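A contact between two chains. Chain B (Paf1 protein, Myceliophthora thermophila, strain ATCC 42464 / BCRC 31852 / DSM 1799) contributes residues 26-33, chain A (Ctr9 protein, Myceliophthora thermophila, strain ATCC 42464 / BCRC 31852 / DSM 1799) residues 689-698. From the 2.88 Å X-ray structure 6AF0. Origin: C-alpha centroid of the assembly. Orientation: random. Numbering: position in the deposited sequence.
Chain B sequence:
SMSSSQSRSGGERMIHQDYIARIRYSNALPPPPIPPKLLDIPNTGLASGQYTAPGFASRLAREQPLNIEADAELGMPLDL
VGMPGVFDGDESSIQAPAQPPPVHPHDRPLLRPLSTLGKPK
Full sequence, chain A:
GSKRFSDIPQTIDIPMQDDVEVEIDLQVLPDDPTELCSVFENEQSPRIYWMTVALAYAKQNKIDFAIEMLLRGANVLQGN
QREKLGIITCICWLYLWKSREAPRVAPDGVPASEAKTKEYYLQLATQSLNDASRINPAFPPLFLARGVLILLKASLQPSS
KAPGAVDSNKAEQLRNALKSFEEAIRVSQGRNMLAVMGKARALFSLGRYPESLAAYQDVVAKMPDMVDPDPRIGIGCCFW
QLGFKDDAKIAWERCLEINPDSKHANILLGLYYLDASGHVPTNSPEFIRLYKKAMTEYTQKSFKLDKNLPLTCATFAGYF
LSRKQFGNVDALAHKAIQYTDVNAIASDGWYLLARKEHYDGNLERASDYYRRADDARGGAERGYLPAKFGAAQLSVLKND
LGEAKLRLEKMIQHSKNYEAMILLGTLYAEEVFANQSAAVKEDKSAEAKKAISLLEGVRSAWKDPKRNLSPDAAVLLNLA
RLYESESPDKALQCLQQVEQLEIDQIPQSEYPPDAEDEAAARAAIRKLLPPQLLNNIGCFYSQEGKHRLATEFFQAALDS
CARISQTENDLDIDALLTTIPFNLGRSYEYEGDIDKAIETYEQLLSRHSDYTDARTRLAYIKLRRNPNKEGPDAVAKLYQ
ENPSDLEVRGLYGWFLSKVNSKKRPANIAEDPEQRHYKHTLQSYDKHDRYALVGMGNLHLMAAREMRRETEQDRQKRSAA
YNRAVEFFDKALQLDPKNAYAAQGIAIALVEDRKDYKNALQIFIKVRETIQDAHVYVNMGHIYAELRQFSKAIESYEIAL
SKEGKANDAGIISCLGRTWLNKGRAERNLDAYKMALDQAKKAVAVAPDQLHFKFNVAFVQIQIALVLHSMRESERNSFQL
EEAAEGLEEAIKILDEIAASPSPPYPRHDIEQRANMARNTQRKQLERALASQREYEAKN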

ATOM      1  N   SER B  26     -38.514 -23.732   9.882  1.00 78.10           N
ATOM      2  CA  SER B  26     -38.296 -22.645  10.848  1.00 80.77           C
ATOM      3  C   SER B  26     -37.088 -21.832  10.492  1.00 82.32           C
ATOM      4  O   SER B  26     -36.079 -22.380  10.055  1.00 79.86           O
ATOM      5  CB  SER B  26     -38.091 -23.187  12.257  1.00 80.55           C
ATOM      6  OG  SER B  26     -38.247 -22.154  13.204  1.00 79.36           O
ATOM      7  N   ASN B  27     -37.186 -20.527  10.714  1.00 85.65           N
ATOM      8  CA  ASN B  27     -36.076 -19.622  10.419  1.00 88.78           C
ATOM      9  C   ASN B  27     -35.719 -18.709  11.623  1.00 94.91           C
ATOM     10  O   ASN B  27     -35.558 -17.487  11.485  1.00 91.37           O
ATOM     11  CB  ASN B  27     -36.425 -18.806   9.169  1.00 80.84           C
ATOM     12  CG  ASN B  27     -35.269 -17.977   8.673  1.00 76.75           C
ATOM     13  OD1 ASN B  27     -35.396 -16.759   8.507  1.00 79.62           O
ATOM     14  ND2 ASN B  27     -34.125 -18.624   8.442  1.00 69.15           N
ATOM     15  N   ALA B  28     -35.576 -19.315  12.801  1.00 86.39           N
ATOM     16  CA  ALA B  28     -35.438 -18.553  14.034  1.00 75.17           C
ATOM     17  C   ALA B  28     -34.104 -17.849  14.048  1.00 72.73           C
ATOM     18  O   ALA B  28     -33.100 -18.404  13.635  1.00 77.04           O
ATOM     19  CB  ALA B  28     -35.560 -19.458  15.242  1.00 76.37           C
ATOM     20  N   LEU B  29     -34.103 -16.628  14.552  1.00 68.59           N
ATOM     21  CA  LEU B  29     -32.944 -15.775  14.483  1.00 68.85           C
ATOM     22  C   LEU B  29     -32.107 -15.921  15.732  1.00 66.78           C
ATOM     23  O   LEU B  29     -32.643 -16.202  16.797  1.00 72.18           O
ATOM     24  CB  LEU B  29     -33.392 -14.323  14.336  1.00 72.81           C
ATOM     25  CG  LEU B  29     -34.457 -14.076  13.259  1.00 75.20           C
ATOM     26  CD1 LEU B  29     -35.069 -12.704  13.441  1.00 79.46           C
ATOM     27  CD2 LEU B  29     -33.895 -14.219  11.853  1.00 72.45           C
ATOM     28  N   PRO B  30     -30.789 -15.706  15.619  1.00 64.51           N
ATOM     29  CA  PRO B  30     -29.959 -15.714  16.812  1.00 62.53           C
ATOM     30  C   PRO B  30     -30.235 -14.485  17.664  1.00 63.04           C
ATOM     31  O   PRO B  30     -30.673 -13.464  17.146  1.00 68.38           O
ATOM     32  CB  PRO B  30     -28.548 -15.676  16.255  1.00 60.79           C
ATOM     33  CG  PRO B  30     -28.684 -14.956  14.964  1.00 66.09           C
ATOM     34  CD  PRO B  30     -30.012 -15.373  14.416  1.00 65.66           C
ATOM     35  N   PRO B  31     -30.015 -14.587  18.973  1.00 61.37           N
ATOM     36  CA  PRO B  31     -30.174 -13.416  19.786  1.00 60.75           C
ATOM     37  C   PRO B  31     -28.989 -12.515  19.531  1.00 59.48           C
ATOM     38  O   PRO B  31     -27.914 -13.013  19.253  1.00 65.07           O
ATOM     39  CB  PRO B  31     -30.132 -13.981  21.196  1.00 61.24           C
ATOM     40  CG  PRO B  31     -29.319 -15.233  21.092  1.00 56.89           C
ATOM     41  CD  PRO B  31     -29.664 -15.779  19.766  1.00 59.57           C
ATOM     42  N   PRO B  32     -29.179 -11.200  19.596  1.00 63.75           N
ATOM     43  CA  PRO B  32     -28.069 -10.301  19.288  1.00 67.02           C
ATOM     44  C   PRO B  32     -26.839 -10.638  20.103  1.00 66.07           C
ATOM     45  O   PRO B  32     -26.898 -10.530  21.320  1.00 68.70           O
ATOM     46  CB  PRO B  32     -28.605  -8.923  19.697  1.00 68.76           C
ATOM     47  CG  PRO B  32     -29.804  -9.200  20.549  1.00 70.59           C
ATOM     48  CD  PRO B  32     -30.385 -10.459  19.993  1.00 66.14           C
ATOM     49  N   PRO B  33     -25.732 -11.033  19.441  1.00 66.84           N
ATOM     50  CA  PRO B  33     -24.557 -11.520  20.148  1.00 63.45           C
ATOM     51  C   PRO B  33     -23.934 -10.440  20.998  1.00 67.79           C
ATOM     52  O   PRO B  33     -23.483 -10.727  22.112  1.00 69.45           O
ATOM     53  CB  PRO B  33     -23.595 -11.890  19.031  1.00 66.60           C
ATOM     54  CG  PRO B  33     -24.004 -11.043  17.877  1.00 67.40           C
ATOM     55  CD  PRO B  33     -25.485 -10.899  17.995  1.00 67.82           C
TER
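Chain A, residues 689-698: RYALVGMGNL

Residues 689-698 of chain A form a helix that continues later in the chain. Residues 26-33 of chain B have no regular helix or strand; from A28(B) to P32(B) the backbone is extended, with phi between -93° and -53° and psi between 117° and 153°. The two stretches run in opposite directions. The start of the chain B segment lies by the later part of the helix, and its prolines lie by the beginning. In register, the CA atoms of N27(B) and N697(A) are 6.3 Å apart, and those of L29(B) and G694(A) are 7.5 Å apart. Together the stretches bury 376 Å². The helix residues in contact are Y690(A), V693(A), G694(A) and N697(A), whose three- and four-residue spacing places them along one side of the helix.

S26(B) points away and makes no contact. N27(B) points its CB toward the helix, and N697(A) points its CB back. N697(A) ND2 donates a weak hydrogen bond to N27(B) O, at 2.5 Å and with an angle of 129° at the hydrogen. The helix thus uses a side chain to reach the backbone of chain B. N697(A) has chi1 in the m well.

A28(B) turns its CB away and covers almost nothing. L29(B) turns back toward the helix and is the most heavily covered residue of the chain B stretch. Its chi1 is m and its chi2 is t. L29(B) CD2 packs against V693(A) CG1 at 3.5 Å and lies 3.6 Å from N697(A) ND2. L29(B) CD1 reaches G694(A) CA at 3.8 Å and Y690(A) O at 3.8 Å. Here the leucine meets the helix backbone directly; G694(A) has no side chain. L29(B) CD1 also lies over one face of the Y690(A) ring, and L29(B) CB is 4.1 Å from Y690(A) CZ.

The prolines follow the leucine past the tyrosine. The CB of Y690(A) points sideways, but the end of its side chain comes nearer to chain B, with chi1 in the t well. P30(B) points sideways, and its carbonyl oxygen is at the edge of the tyrosine ring. P31(B) points away, yet P31(B) CA is 3.6 Å from Y690(A) OH. P32(B) CD is 3.6 Å from Y690(A) OH and 4.1 Å from Y690(A) CZ, an apolar contact at the end of the ring. P33(B) makes no contact with this part of the helix.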

ATOM      1  N   ARG A 689     -32.209  -4.810   9.495  1.00 82.40           N
ATOM      2  CA  ARG A 689     -32.263  -6.156   8.928  1.00 83.98           C
ATOM      3  C   ARG A 689     -32.829  -7.210   9.886  1.00 88.72           C
ATOM      4  O   ARG A 689     -33.666  -8.012   9.497  1.00 93.16           O
ATOM      5  CB  ARG A 689     -30.888  -6.608   8.446  1.00 89.11           C
ATOM      6  CG  ARG A 689     -30.471  -5.991   7.119  1.00 94.62           C
ATOM      7  CD  ARG A 689     -29.636  -4.734   7.292  1.00 87.05           C
ATOM      8  NE  ARG A 689     -28.217  -5.038   7.358  1.00 83.46           N
ATOM      9  CZ  ARG A 689     -27.286  -4.158   7.692  1.00 83.75           C
ATOM     10  NH1 ARG A 689     -26.019  -4.535   7.728  1.00 81.17           N
ATOM     11  NH2 ARG A 689     -27.617  -2.905   7.999  1.00 96.35           N
ATOM     12  N   TYR A 690     -32.379  -7.195  11.132  1.00 91.41           N
ATOM     13  CA  TYR A 690     -32.884  -8.120  12.143  1.00 92.06           C
ATOM     14  C   TYR A 690     -34.413  -8.096  12.155  1.00 90.50           C
ATOM     15  O   TYR A 690     -35.057  -9.129  12.024  1.00 98.80           O
ATOM     16  CB  TYR A 690     -32.328  -7.755  13.527  1.00 89.70           C
ATOM     17  CG  TYR A 690     -32.359  -8.871  14.556  1.00 81.15           C
ATOM     18  CD1 TYR A 690     -31.262  -9.702  14.725  1.00 84.43           C
ATOM     19  CD2 TYR A 690     -33.474  -9.077  15.373  1.00 80.07           C
ATOM     20  CE1 TYR A 690     -31.267 -10.726  15.668  1.00 91.37           C
ATOM     21  CE2 TYR A 690     -33.496 -10.100  16.320  1.00 90.88           C
ATOM     22  CZ  TYR A 690     -32.385 -10.925  16.466  1.00 93.54           C
ATOM     23  OH  TYR A 690     -32.386 -11.953  17.389  1.00 85.96           O
ATOM     24  N   ALA A 691     -34.989  -6.915  12.282  1.00 86.40           N
ATOM     25  CA  ALA A 691     -36.449  -6.803  12.366  1.00 96.88           C
ATOM     26  C   ALA A 691     -37.164  -7.255  11.081  1.00 95.18           C
ATOM     27  O   ALA A 691     -38.241  -7.849  11.143  1.00105.76           O
ATOM     28  CB  ALA A 691     -36.851  -5.386  12.729  1.00 92.30           C
ATOM     29  N   LEU A 692     -36.564  -6.980   9.928  1.00 88.01           N
ATOM     30  CA  LEU A 692     -37.157  -7.355   8.637  1.00 92.05           C
ATOM     31  C   LEU A 692     -37.250  -8.877   8.463  1.00 88.87           C
ATOM     32  O   LEU A 692     -38.301  -9.413   8.108  1.00 82.09           O
ATOM     33  CB  LEU A 692     -36.366  -6.735   7.472  1.00 89.71           C
ATOM     34  CG  LEU A 692     -36.510  -5.220   7.284  1.00 89.66           C
ATOM     35  CD1 LEU A 692     -35.136  -4.566   7.277  1.00 93.47           C
ATOM     36  CD2 LEU A 692     -37.277  -4.868   6.020  1.00 87.04           C
ATOM     37  N   VAL A 693     -36.151  -9.569   8.728  1.00 85.79           N
ATOM     38  CA  VAL A 693     -36.140 -11.030   8.672  1.00 85.70           C
ATOM     39  C   VAL A 693     -37.043 -11.566   9.794  1.00 84.12           C
ATOM     40  O   VAL A 693     -37.630 -12.639   9.696  1.00 79.66           O
ATOM     41  CB  VAL A 693     -34.715 -11.583   8.796  1.00 89.21           C
ATOM     42  CG1 VAL A 693     -34.706 -13.089   8.595  1.00 96.84           C
ATOM     43  CG2 VAL A 693     -33.802 -10.929   7.758  1.00 89.40           C
ATOM     44  N   GLY A 694     -37.167 -10.788  10.857  1.00 84.57           N
ATOM     45  CA  GLY A 694     -38.131 -11.083  11.904  1.00 87.72           C
ATOM     46  C   GLY A 694     -39.548 -11.041  11.401  1.00 89.47           C
ATOM     47  O   GLY A 694     -40.413 -11.725  11.939  1.00104.02           O
ATOM     48  N   MET A 695     -39.782 -10.219  10.381  1.00 92.48           N
ATOM     49  CA  MET A 695     -41.106 -10.059   9.794  1.00 91.52           C
ATOM     50  C   MET A 695     -41.415 -11.160   8.793  1.00 89.52           C
ATOM     51  O   MET A 695     -42.488 -11.757   8.832  1.00 89.83           O
ATOM     52  CB  MET A 695     -41.215  -8.697   9.121  1.00 95.97           C
ATOM     53  CG  MET A 695     -41.211  -7.515  10.074  1.00 96.84           C
ATOM     54  SD  MET A 695     -42.890  -7.051  10.562  1.00102.23           S
ATOM     55  CE  MET A 695     -43.295  -8.420  11.610  1.00104.63           C
ATOM     56  N   GLY A 696     -40.464 -11.408   7.901  1.00 91.65           N
ATOM     57  CA  GLY A 696     -40.559 -12.476   6.917  1.00 89.03           C
ATOM     58  C   GLY A 696     -40.840 -13.788   7.600  1.00 95.50           C
ATOM     59  O   GLY A 696     -41.628 -14.578   7.100  1.00109.47           O
ATOM     60  N   ASN A 697     -40.188 -13.996   8.749  1.00 98.39           N
ATOM     61  CA  ASN A 697     -40.399 -15.167   9.620  1.00 91.20           C
ATOM     62  C   ASN A 697     -41.792 -15.260  10.198  1.00 92.01           C
ATOM     63  O   ASN A 697     -42.390 -16.331  10.202  1.00 99.79           O
ATOM     64  CB  ASN A 697     -39.443 -15.129  10.807  1.00 86.46           C
ATOM     65  CG  ASN A 697     -38.047 -15.613  10.467  1.00 89.90           C
ATOM     66  OD1 ASN A 697     -37.742 -16.010   9.333  1.00 77.87           O
ATOM     67  ND2 ASN A 697     -37.176 -15.579  11.473  1.00 94.31           N
ATOM     68  N   LEU A 698     -42.281 -14.141  10.725  1.00 89.66           N
ATOM     69  CA  LEU A 698     -43.580 -14.105  11.384  1.00 94.84           C
ATOM     70  C   LEU A 698     -44.694 -14.311  10.381  1.00103.97           C
ATOM     71  O   LEU A 698     -45.601 -15.131  10.589  1.00103.23           O
ATOM     72  CB  LEU A 698     -43.798 -12.784  12.112  1.00102.49           C
ATOM     73  CG  LEU A 698     -44.632 -12.899  13.403  1.00111.77           C
ATOM     74  CD1 LEU A 698     -44.545 -11.607  14.192  1.00106.12           C
ATOM     75  CD2 LEU A 698     -46.092 -13.270  13.155  1.00112.84           C
TER